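Local coordinates for FrpC operon protein (Neisseria meningitidis, PDB 5EDF), which binds the RTX protein FrpC and may thereby take part in bacterial adhesion, its precise role remaining unknown, at residues T18-F23 with K27-Y32; A36-D41 with K45-T50; E77-N80 with H86-Q89; S184-F189 with Q214-V219. All coordinates share one frame; numbering follows the deposited sequence.

Contact 1 of 4, residues T18-F23 with K27-Y32; sequences TVTFDF and KMVIPY
Lys27 reaches across to Asp22 along a bent path that can be followed from its root to its tip. Lys27 CB lies 3.9 Å from Phe21 O. The chain then bends at chi2 (-68°), which brings Lys27 CD within 4.0 Å of the methyl Thr20 CG2, and CE runs on beside the Asp22 carboxylate. A second bend, at chi4, delivers Lys27 NZ to Asp22 OD1 at 2.9 Å: a salt bridge whose nitrogen stands 44° out of the carboxylate plane. Asp22 OD2 takes a separate hydrogen bond from Gly25 N, in the turn of the antiparallel beta hairpin that strands 18-23 and 26-31 form. Val19 with Ile30 and Phe21 with Met28 are its hydrogen-bonded pairs, the bond Phe21 N to Met28 O measuring 2.8 Å. Their side chains share the buried face, where Ile61 packs on Phe21, Met28 and Ile30, Phe222 on Met28 and Ile30, and Tyr56 on Val19. There Ile30 CD1 meets Phe21 CE2 at 3.9 Å, the two side chains crossing at about a right angle. Met28 SE (a selenomethionine) approaches the edge of the Phe23 ring, 4.0 Å from Phe23 CE2, in a Met-aromatic contact. Val29 CG1 packs 3.6 Å from Thr18 CB, and Val29 CG2 lies against Thr20 OG1.

Contact 2 of 4, residues A36-D41 with K45-T50; sequences ARYTQD and KWLSDT
Thr39 sets its methyl CG2 over the face of the Trp46 indole, a contact set by the threonine's first torsion. With chi1 at 57°, Thr39 OG1 is wedged between the backbone N and the carbonyl carbon, from where it donates to Ala36 O at 2.8 Å; CG2 is thereby turned over the indole. Thr39 CG2 sits 3.5 Å from the centroid of the Trp46 six-membered ring and only 18° off the ring normal, a close CH-pi contact. Ala36 adds to the packing on the same ring system, with Ala36 CB 4.0 Å from Trp46 CH2. The indole is fixed further by a hydrogen bond from Trp46 NE1 to Ala43 O and by an edge-to-face contact with Tyr79.

Tyr38 and Leu47 run side by side and point the same way, with Tyr38 CB 3.9 Å from Leu47 CB. The hydroxyl of Tyr38 is hydrogen-bonded with Glu62 N. Lys45 keeps an extended chain until chi4 (60°), where a bend drops Lys45 NZ onto Asp41 OD2 at 3.1 Å; this salt bridge uses the anti lone pair. In the backbone, Gln40 N binds Lys45 O at 2.8 Å, its partner bond runs from Lys45 N to Gln40 O, and Leu47 N reaches Tyr38 O at 3.1 Å. Short pairing of this kind, Gln40 with Lys45 hydrogen-bonded and Thr39 with Trp46 not, marks a small two-stranded antiparallel beta hairpin with a salt bridge next to its turn.

Contact 3 of 4, residues E77-N80 with H86-Q89; sequences EPYN and HFIQ
Tyr79 and Phe87 carry this contact almost alone, and no hydrogen bond crosses it. Followed along helix 84-93, the segment begins with His86, which faces elsewhere: its ring stacks on Tyr66, and ND1 is bonded to Asp96 OD1.

Phe87 comes next and points its side chain at the loop. Phe87 CB comes 3.5 Å from Tyr79 CD1, a close carbon-carbon approach, and beyond it Phe87 CG remains near the same carbon. The chi1 of -77° sets CG anti to the carbonyl carbon, which sends the ring out toward the loop backbone. There Phe87 CE2 lies 3.5 Å from Tyr79 CA and 3.8 Å from Pro78 C. At the far corner Phe87 CZ is 3.9 Å from Glu77 O, an oxygen placed at the ring edge and in its plane, where the ring hydrogens carry slight positive charge. Tyr79 CB stands over one face, 4.1 Å from the Phe87 centroid and 14° off the normal, offset toward the rim, as a CH-pi contact. The two aromatic rings themselves meet obliquely, with centroids 5.5 Å apart and planes at 50°.

Tyr79 also has fixed points outside the pair: its OH is hydrogen-bonded to Glu10 OE2 and its backbone to Gly33. Ala36 and Tyr66 add their side chains to the packing round Phe87. The geometry is that of a strand-loop-helix connection, in which a phenylalanine in the first turns of helix 84-93 packs back on the loop leaving strand 73-77.

Contact 4 of 4, residues S184-F189 with Q214-V219; sequences SCINGF and QVEQLV
A chi1 of -60° in Ile186 directs CG1 anti to the carbonyl carbon and CG2 anti to the backbone N, and chi2 at 169° then stretches CD1 out to the helix, which gives Glu216 and Val219 a branch each. Ile186 CD1 ends 3.8 Å from Glu216 CA and 3.9 Å from Glu216 CG, close against the helix backbone, with the two side chains crossing at about a right angle. The other branch, Ile186 CG2, packs 4.0 Å from Val219 CG1, the methyl that the valine's own chi1 (167°) turns toward the strand. One isoleucine thus touches residues three apart in the helix, spanning most of a turn.

Helix 205-224 here lies against the nine-stranded antiparallel sheet, at the tip of the hairpin made by strands 178-186 and 189-193. That hairpin closes with a type I' beta turn from Ile186 to Phe189, through the Asn-Gly pair classic for such turns. Ile186 N binds Phe189 O at 2.8 Å and Phe189 N binds Ile186 O at 2.9 Å; two hydrogen bonds therefore hold the backbone from which the Ile186 side chain springs.

Around this apolar core the polar groups find partners to the side. Glu216, though buried, sends OE2 to a salt bridge with Lys155 NZ, which would be expected to stabilise its charge, while Ile186 meets its CA and CG and not the carboxylate. Asn187 OD1 bonds to Gln220 NE2 of the same helix. Cys185, the strand neighbour of Ile186, is tied by its disulfide to Cys108.

Contacts 1, 2 and 3 form a chain of touching units, and contact 4 joins it through contact 1. Contacts 1 and 2 meet where Thr20 N lies 2.9 Å from Asp49 OD1, a probable hydrogen bond. Contact 2 meets contact 3 through Trp46 CH2 and Tyr79 CG, 3.5 Å apart, and Ala36 CB and Phe87 CD1, 3.6 Å apart. Contact 1 also touches contact 4, with Met28 CE 3.6 Å from Phe189 CZ; contacts 2 and 4 stay about 11 Å apart at their nearest atoms. Bound pentaethylene glycol, probably from crystallisation, lies about 4 Å from the side chain of Phe21 and about 3 Å from that of Tyr38. The azide pocket includes Leu110, which Cys185 of contact 4 touches.

Contact 1 of 4, residues T18-F23 with K27-Y32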
# COMPACT_ATOMS: atom_id res chain seq x y z
N THR A 18 2.17 -16.89 -11.85
CA THR A 18 1.84 -15.49 -12.04
C THR A 18 0.49 -15.39 -12.73
O THR A 18 0.02 -16.33 -13.38
CB THR A 18 2.88 -14.78 -12.86
OG1 THR A 18 2.96 -15.39 -14.15
CG2 THR A 18 4.29 -14.81 -12.22
N VAL A 19 -0.12 -14.21 -12.64
CA VAL A 19 -1.29 -13.86 -13.42
C VAL A 19 -0.97 -12.59 -14.23
O VAL A 19 -0.45 -11.61 -13.66
CB VAL A 19 -2.55 -13.69 -12.57
CG1 VAL A 19 -3.78 -13.28 -13.44
CG2 VAL A 19 -2.83 -14.98 -11.79
N THR A 20 -1.34 -12.57 -15.50
CA THR A 20 -1.13 -11.45 -16.38
C THR A 20 -2.40 -10.60 -16.50
O THR A 20 -3.50 -11.10 -16.76
CB THR A 20 -0.66 -11.91 -17.74
OG1 THR A 20 0.56 -12.65 -17.59
CG2 THR A 20 -0.46 -10.72 -18.68
N PHE A 21 -2.22 -9.29 -16.29
CA PHE A 21 -3.26 -8.29 -16.34
C PHE A 21 -2.93 -7.30 -17.45
O PHE A 21 -1.79 -7.14 -17.80
CB PHE A 21 -3.32 -7.56 -15.03
CG PHE A 21 -3.77 -8.41 -13.88
CD1 PHE A 21 -5.11 -8.54 -13.56
CD2 PHE A 21 -2.84 -9.09 -13.10
CE1 PHE A 21 -5.54 -9.32 -12.49
CE2 PHE A 21 -3.26 -9.84 -12.02
CZ PHE A 21 -4.61 -9.97 -11.73
N ASP A 22 -3.97 -6.67 -17.99
CA ASP A 22 -3.81 -5.70 -19.06
C ASP A 22 -4.63 -4.46 -18.75
O ASP A 22 -5.82 -4.56 -18.53
CB ASP A 22 -4.24 -6.27 -20.42
CG ASP A 22 -4.09 -5.28 -21.52
OD1 ASP A 22 -2.95 -5.10 -21.99
OD2 ASP A 22 -5.11 -4.68 -21.89
N PHE A 23 -3.94 -3.31 -18.66
CA PHE A 23 -4.57 -2.01 -18.55
C PHE A 23 -4.54 -1.32 -19.90
O PHE A 23 -3.54 -0.71 -20.24
CB PHE A 23 -3.80 -1.10 -17.57
CG PHE A 23 -3.76 -1.57 -16.13
CD1 PHE A 23 -4.72 -1.15 -15.20
CD2 PHE A 23 -2.66 -2.26 -15.67
CE1 PHE A 23 -4.61 -1.52 -13.85
CE2 PHE A 23 -2.55 -2.61 -14.31
CZ PHE A 23 -3.54 -2.22 -13.43
N LYS A 27 0.72 -4.30 -19.92
CA LYS A 27 0.72 -5.55 -19.16
C LYS A 27 1.38 -5.42 -17.78
O LYS A 27 2.33 -4.62 -17.57
CB LYS A 27 1.42 -6.67 -19.94
CG LYS A 27 0.83 -6.96 -21.31
CD LYS A 27 -0.55 -7.57 -21.22
CE LYS A 27 -1.04 -8.03 -22.58
NZ LYS A 27 -1.27 -6.89 -23.50
N MSE A 28 0.87 -6.21 -16.84
CA MSE A 28 1.47 -6.35 -15.54
C MSE A 28 1.41 -7.81 -15.21
O MSE A 28 0.34 -8.44 -15.38
CB MSE A 28 0.65 -5.59 -14.52
CG MSE A 28 1.32 -5.38 -13.23
SE MSE A 28 0.57 -3.90 -12.17
CE MSE A 28 1.86 -2.46 -12.47
N VAL A 29 2.51 -8.37 -14.74
CA VAL A 29 2.60 -9.81 -14.46
C VAL A 29 2.89 -9.96 -12.97
O VAL A 29 3.93 -9.50 -12.51
CB VAL A 29 3.68 -10.51 -15.31
CG1 VAL A 29 3.79 -11.98 -14.92
CG2 VAL A 29 3.32 -10.38 -16.78
N ILE A 30 1.95 -10.53 -12.20
CA ILE A 30 1.98 -10.48 -10.74
C ILE A 30 2.12 -11.87 -10.18
O ILE A 30 1.28 -12.73 -10.47
CB ILE A 30 0.70 -9.82 -10.21
CG1 ILE A 30 0.56 -8.42 -10.81
CG2 ILE A 30 0.72 -9.75 -8.65
CD1 ILE A 30 -0.57 -7.58 -10.23
N PRO A 31 3.14 -12.12 -9.33
CA PRO A 31 3.16 -13.42 -8.63
C PRO A 31 1.88 -13.65 -7.85
O PRO A 31 1.39 -12.73 -7.17
CB PRO A 31 4.38 -13.32 -7.72
CG PRO A 31 5.26 -12.28 -8.39
CD PRO A 31 4.28 -11.28 -8.97
N TYR A 32 1.28 -14.81 -7.99
CA TYR A 32 -0.10 -14.98 -7.60
C TYR A 32 -0.35 -14.90 -6.12
O TYR A 32 -1.49 -14.64 -5.70
CB TYR A 32 -0.70 -16.26 -8.23
CG TYR A 32 -0.43 -17.56 -7.55
CD1 TYR A 32 0.84 -17.97 -7.14
CD2 TYR A 32 -1.47 -18.47 -7.37
CE1 TYR A 32 1.05 -19.22 -6.55
CE2 TYR A 32 -1.26 -19.69 -6.82
CZ TYR A 32 -0.01 -20.08 -6.41
OH TYR A 32 0.22 -21.33 -5.87

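Contact 2 of 4, residues A36-D41 with K45-T50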
# COMPACT_ATOMS: atom_id res chain seq x y z
N ALA A 36 -4.48 -12.50 -2.86
CA ALA A 36 -5.30 -13.25 -1.93
C ALA A 36 -6.80 -12.96 -2.03
O ALA A 36 -7.63 -13.83 -1.69
CB ALA A 36 -4.81 -13.05 -0.47
N ARG A 37 -7.18 -11.75 -2.45
CA ARG A 37 -8.62 -11.49 -2.61
C ARG A 37 -9.26 -12.21 -3.82
O ARG A 37 -10.49 -12.34 -3.90
CB ARG A 37 -8.93 -10.00 -2.73
CG ARG A 37 -8.69 -9.25 -1.47
CD ARG A 37 -8.93 -7.76 -1.63
NE ARG A 37 -8.90 -7.02 -0.39
CZ ARG A 37 -9.94 -6.83 0.42
NH1 ARG A 37 -11.13 -7.34 0.13
NH2 ARG A 37 -9.79 -6.11 1.50
N TYR A 38 -8.42 -12.71 -4.69
CA TYR A 38 -8.86 -13.35 -5.94
C TYR A 38 -8.77 -14.85 -5.79
O TYR A 38 -8.11 -15.54 -6.56
CB TYR A 38 -8.01 -12.85 -7.10
CG TYR A 38 -7.98 -11.37 -7.35
CD1 TYR A 38 -8.64 -10.80 -8.39
CD2 TYR A 38 -7.17 -10.54 -6.60
CE1 TYR A 38 -8.54 -9.43 -8.69
CE2 TYR A 38 -7.07 -9.19 -6.88
CZ TYR A 38 -7.74 -8.65 -7.92
OH TYR A 38 -7.65 -7.30 -8.19
N THR A 39 -9.48 -15.35 -4.79
CA THR A 39 -9.44 -16.75 -4.40
C THR A 39 -10.86 -17.24 -4.14
O THR A 39 -11.81 -16.43 -4.01
CB THR A 39 -8.56 -17.00 -3.15
OG1 THR A 39 -9.05 -16.18 -2.06
CG2 THR A 39 -7.16 -16.64 -3.39
N GLN A 40 -10.98 -18.56 -4.07
CA GLN A 40 -12.22 -19.22 -3.68
C GLN A 40 -11.90 -20.30 -2.65
O GLN A 40 -10.78 -20.76 -2.56
CB GLN A 40 -12.91 -19.81 -4.90
CG GLN A 40 -13.40 -18.78 -5.88
CD GLN A 40 -14.08 -19.39 -7.08
OE1 GLN A 40 -13.80 -20.53 -7.45
NE2 GLN A 40 -14.99 -18.64 -7.68
N ASP A 41 -12.92 -20.64 -1.87
CA ASP A 41 -12.94 -21.83 -0.98
C ASP A 41 -11.80 -21.86 0.05
O ASP A 41 -10.92 -22.73 0.00
CB ASP A 41 -12.95 -23.09 -1.83
CG ASP A 41 -14.15 -23.13 -2.78
OD1 ASP A 41 -15.18 -22.48 -2.49
OD2 ASP A 41 -14.05 -23.82 -3.83
N LYS A 45 -8.42 -22.24 -3.89
CA LYS A 45 -8.42 -22.10 -5.34
C LYS A 45 -8.01 -20.66 -5.64
O LYS A 45 -8.62 -19.71 -5.16
CB LYS A 45 -9.78 -22.38 -5.94
CG LYS A 45 -10.23 -23.84 -5.76
CD LYS A 45 -11.63 -24.05 -6.29
CE LYS A 45 -12.09 -25.51 -6.14
NZ LYS A 45 -12.12 -26.02 -4.72
N TRP A 46 -6.95 -20.51 -6.43
CA TRP A 46 -6.34 -19.21 -6.65
C TRP A 46 -6.45 -18.83 -8.11
O TRP A 46 -6.34 -19.69 -9.00
CB TRP A 46 -4.87 -19.22 -6.21
CG TRP A 46 -4.72 -19.18 -4.71
CD1 TRP A 46 -5.10 -20.12 -3.84
CD2 TRP A 46 -4.16 -18.10 -3.93
NE1 TRP A 46 -4.84 -19.73 -2.53
CE2 TRP A 46 -4.27 -18.48 -2.58
CE3 TRP A 46 -3.62 -16.85 -4.24
CZ2 TRP A 46 -3.85 -17.64 -1.55
CZ3 TRP A 46 -3.18 -16.03 -3.18
CH2 TRP A 46 -3.30 -16.44 -1.90
N LEU A 47 -6.65 -17.55 -8.34
CA LEU A 47 -6.76 -16.97 -9.67
C LEU A 47 -5.66 -17.51 -10.56
O LEU A 47 -4.49 -17.58 -10.15
CB LEU A 47 -6.62 -15.44 -9.64
CG LEU A 47 -7.01 -14.69 -10.92
CD1 LEU A 47 -8.50 -14.80 -11.15
CD2 LEU A 47 -6.60 -13.24 -10.80
N SER A 48 -6.03 -17.85 -11.79
CA SER A 48 -5.08 -18.32 -12.78
C SER A 48 -5.29 -17.64 -14.11
O SER A 48 -6.41 -17.24 -14.43
CB SER A 48 -5.26 -19.83 -12.98
OG SER A 48 -6.61 -20.21 -13.24
N ASP A 49 -4.24 -17.55 -14.93
CA ASP A 49 -4.41 -17.20 -16.35
C ASP A 49 -5.45 -18.18 -16.95
O ASP A 49 -5.44 -19.39 -16.68
CB ASP A 49 -3.07 -17.34 -17.06
CG ASP A 49 -2.04 -16.33 -16.61
OD1 ASP A 49 -2.40 -15.19 -16.29
OD2 ASP A 49 -0.85 -16.67 -16.66
N THR A 50 -6.34 -17.66 -17.77
CA THR A 50 -7.39 -18.46 -18.38
C THR A 50 -7.00 -18.84 -19.82
O THR A 50 -6.67 -17.97 -20.60
CB THR A 50 -8.69 -17.69 -18.44
OG1 THR A 50 -9.11 -17.37 -17.09
CG2 THR A 50 -9.79 -18.50 -19.14

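Contact 3 of 4, residues E77-N80 with H86-Q89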
# COMPACT_ATOMS: atom_id res chain seq x y z
N GLU A 77 5.19 -9.33 2.35
CA GLU A 77 5.17 -10.69 1.83
C GLU A 77 3.89 -11.02 1.10
O GLU A 77 2.83 -10.60 1.53
CB GLU A 77 5.32 -11.71 2.97
CG GLU A 77 6.61 -11.56 3.72
CD GLU A 77 6.85 -12.59 4.80
OE1 GLU A 77 5.91 -13.27 5.24
OE2 GLU A 77 8.02 -12.71 5.24
N PRO A 78 3.97 -11.86 0.05
CA PRO A 78 2.77 -12.51 -0.48
C PRO A 78 2.35 -13.62 0.44
O PRO A 78 3.06 -13.97 1.39
CB PRO A 78 3.28 -13.09 -1.79
CG PRO A 78 4.70 -13.45 -1.50
CD PRO A 78 5.19 -12.42 -0.57
N TYR A 79 1.20 -14.22 0.14
CA TYR A 79 0.76 -15.41 0.86
C TYR A 79 1.79 -16.51 0.76
O TYR A 79 2.24 -16.87 -0.35
CB TYR A 79 -0.58 -15.87 0.27
CG TYR A 79 -1.25 -17.07 0.89
CD1 TYR A 79 -2.41 -16.93 1.65
CD2 TYR A 79 -0.76 -18.36 0.69
CE1 TYR A 79 -3.06 -18.03 2.18
CE2 TYR A 79 -1.41 -19.48 1.21
CZ TYR A 79 -2.56 -19.31 1.96
OH TYR A 79 -3.26 -20.39 2.52
N ASN A 80 2.14 -17.08 1.91
CA ASN A 80 3.04 -18.23 1.95
C ASN A 80 2.70 -19.12 3.13
O ASN A 80 1.83 -18.78 3.95
CB ASN A 80 4.53 -17.78 1.91
CG ASN A 80 4.95 -17.00 3.13
OD1 ASN A 80 4.56 -17.34 4.25
ND2 ASN A 80 5.78 -16.01 2.94
N HIS A 86 -2.44 -15.41 8.83
CA HIS A 86 -2.75 -13.99 8.80
C HIS A 86 -3.67 -13.65 7.64
O HIS A 86 -4.61 -12.84 7.77
CB HIS A 86 -1.48 -13.15 8.78
CG HIS A 86 -0.65 -13.33 10.00
ND1 HIS A 86 -0.93 -12.67 11.18
CD2 HIS A 86 0.40 -14.14 10.27
CE1 HIS A 86 -0.07 -13.05 12.11
NE2 HIS A 86 0.75 -13.94 11.59
N PHE A 87 -3.41 -14.25 6.47
CA PHE A 87 -4.30 -14.10 5.31
C PHE A 87 -5.67 -14.73 5.52
O PHE A 87 -6.67 -14.17 5.07
CB PHE A 87 -3.66 -14.66 4.04
CG PHE A 87 -2.62 -13.76 3.45
CD1 PHE A 87 -3.00 -12.74 2.61
CD2 PHE A 87 -1.26 -13.91 3.72
CE1 PHE A 87 -2.06 -11.91 2.03
CE2 PHE A 87 -0.31 -13.05 3.15
CZ PHE A 87 -0.69 -12.07 2.32
N ILE A 88 -5.74 -15.87 6.19
CA ILE A 88 -7.04 -16.49 6.45
C ILE A 88 -7.90 -15.59 7.33
O ILE A 88 -9.08 -15.40 7.07
CB ILE A 88 -6.88 -17.88 7.10
CG1 ILE A 88 -6.34 -18.85 6.06
CG2 ILE A 88 -8.20 -18.36 7.66
CD1 ILE A 88 -5.81 -20.11 6.60
N GLN A 89 -7.31 -15.04 8.38
CA GLN A 89 -8.01 -14.07 9.20
C GLN A 89 -8.47 -12.85 8.39
O GLN A 89 -9.60 -12.38 8.50
CB GLN A 89 -7.14 -13.67 10.39
CG GLN A 89 -7.80 -12.68 11.35
CD GLN A 89 -8.92 -13.29 12.13
OE1 GLN A 89 -8.68 -14.17 12.97
NE2 GLN A 89 -10.16 -12.84 11.87

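Contact 4 of 4, residues S184-F189 with Q214-V219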
# COMPACT_ATOMS: atom_id res chain seq x y z
N SER A 184 0.53 7.69 -4.53
CA SER A 184 1.75 7.73 -5.29
C SER A 184 1.52 7.49 -6.75
O SER A 184 0.44 6.98 -7.15
CB SER A 184 2.75 6.71 -4.73
OG SER A 184 2.32 5.37 -4.97
N CYS A 185 2.53 7.80 -7.55
CA CYS A 185 2.54 7.54 -8.98
C CYS A 185 3.87 6.87 -9.29
O CYS A 185 4.91 7.40 -8.92
CB CYS A 185 2.39 8.84 -9.77
SG CYS A 185 0.85 9.71 -9.30
N ILE A 186 3.79 5.67 -9.86
CA ILE A 186 4.95 4.82 -10.11
C ILE A 186 4.87 4.36 -11.55
O ILE A 186 3.99 3.58 -11.91
CB ILE A 186 4.97 3.61 -9.15
CG1 ILE A 186 5.02 4.07 -7.71
CG2 ILE A 186 6.14 2.65 -9.50
CD1 ILE A 186 4.78 3.02 -6.65
N ASN A 187 5.78 4.84 -12.38
CA ASN A 187 5.93 4.33 -13.74
C ASN A 187 4.62 4.38 -14.54
O ASN A 187 4.33 3.44 -15.28
CB ASN A 187 6.43 2.86 -13.73
CG ASN A 187 7.89 2.70 -13.30
OD1 ASN A 187 8.39 3.40 -12.42
ND2 ASN A 187 8.57 1.74 -13.93
N GLY A 188 3.84 5.45 -14.41
CA GLY A 188 2.58 5.60 -15.16
C GLY A 188 1.35 5.03 -14.46
O GLY A 188 0.21 5.20 -14.94
N PHE A 189 1.58 4.37 -13.33
CA PHE A 189 0.51 3.81 -12.53
C PHE A 189 0.23 4.69 -11.33
O PHE A 189 1.14 5.39 -10.85
CB PHE A 189 0.84 2.39 -12.03
CG PHE A 189 1.10 1.43 -13.15
CD1 PHE A 189 0.05 0.82 -13.77
CD2 PHE A 189 2.40 1.20 -13.63
CE1 PHE A 189 0.29 -0.04 -14.89
CE2 PHE A 189 2.65 0.33 -14.70
CZ PHE A 189 1.59 -0.27 -15.33
N GLN A 214 9.58 -0.20 -0.53
CA GLN A 214 9.28 -1.59 -0.84
C GLN A 214 8.12 -1.71 -1.84
O GLN A 214 8.18 -2.51 -2.74
CB GLN A 214 8.99 -2.37 0.44
CG GLN A 214 10.23 -2.47 1.34
CD GLN A 214 9.87 -2.87 2.75
OE1 GLN A 214 8.87 -3.55 2.97
NE2 GLN A 214 10.66 -2.43 3.72
N VAL A 215 7.11 -0.85 -1.70
CA VAL A 215 5.97 -0.85 -2.63
C VAL A 215 6.45 -0.44 -4.02
O VAL A 215 6.05 -1.06 -5.01
CB VAL A 215 4.85 0.06 -2.14
CG1 VAL A 215 3.79 0.19 -3.21
CG2 VAL A 215 4.27 -0.48 -0.87
N GLU A 216 7.30 0.57 -4.13
CA GLU A 216 7.81 1.03 -5.42
C GLU A 216 8.57 -0.11 -6.10
O GLU A 216 8.37 -0.38 -7.27
CB GLU A 216 8.75 2.21 -5.23
CG GLU A 216 8.10 3.45 -4.74
CD GLU A 216 9.06 4.60 -4.61
OE1 GLU A 216 9.94 4.59 -3.71
OE2 GLU A 216 8.91 5.53 -5.42
N GLN A 217 9.43 -0.79 -5.36
CA GLN A 217 10.19 -1.91 -5.92
C GLN A 217 9.25 -3.03 -6.38
O GLN A 217 9.43 -3.63 -7.46
CB GLN A 217 11.22 -2.40 -4.89
CG GLN A 217 12.11 -3.55 -5.33
CD GLN A 217 12.94 -4.07 -4.16
OE1 GLN A 217 12.41 -4.58 -3.16
NE2 GLN A 217 14.25 -3.90 -4.26
N LEU A 218 8.23 -3.30 -5.56
CA LEU A 218 7.27 -4.36 -5.85
C LEU A 218 6.50 -4.08 -7.15
O LEU A 218 6.41 -4.90 -8.06
CB LEU A 218 6.34 -4.55 -4.65
CG LEU A 218 5.29 -5.64 -4.76
CD1 LEU A 218 5.94 -7.01 -4.98
CD2 LEU A 218 4.45 -5.62 -3.50
N VAL A 219 5.94 -2.88 -7.25
CA VAL A 219 5.13 -2.52 -8.44
C VAL A 219 6.05 -2.54 -9.67
O VAL A 219 5.68 -3.05 -10.72
CB VAL A 219 4.44 -1.16 -8.22
CG1 VAL A 219 3.86 -0.61 -9.53
CG2 VAL A 219 3.39 -1.28 -7.10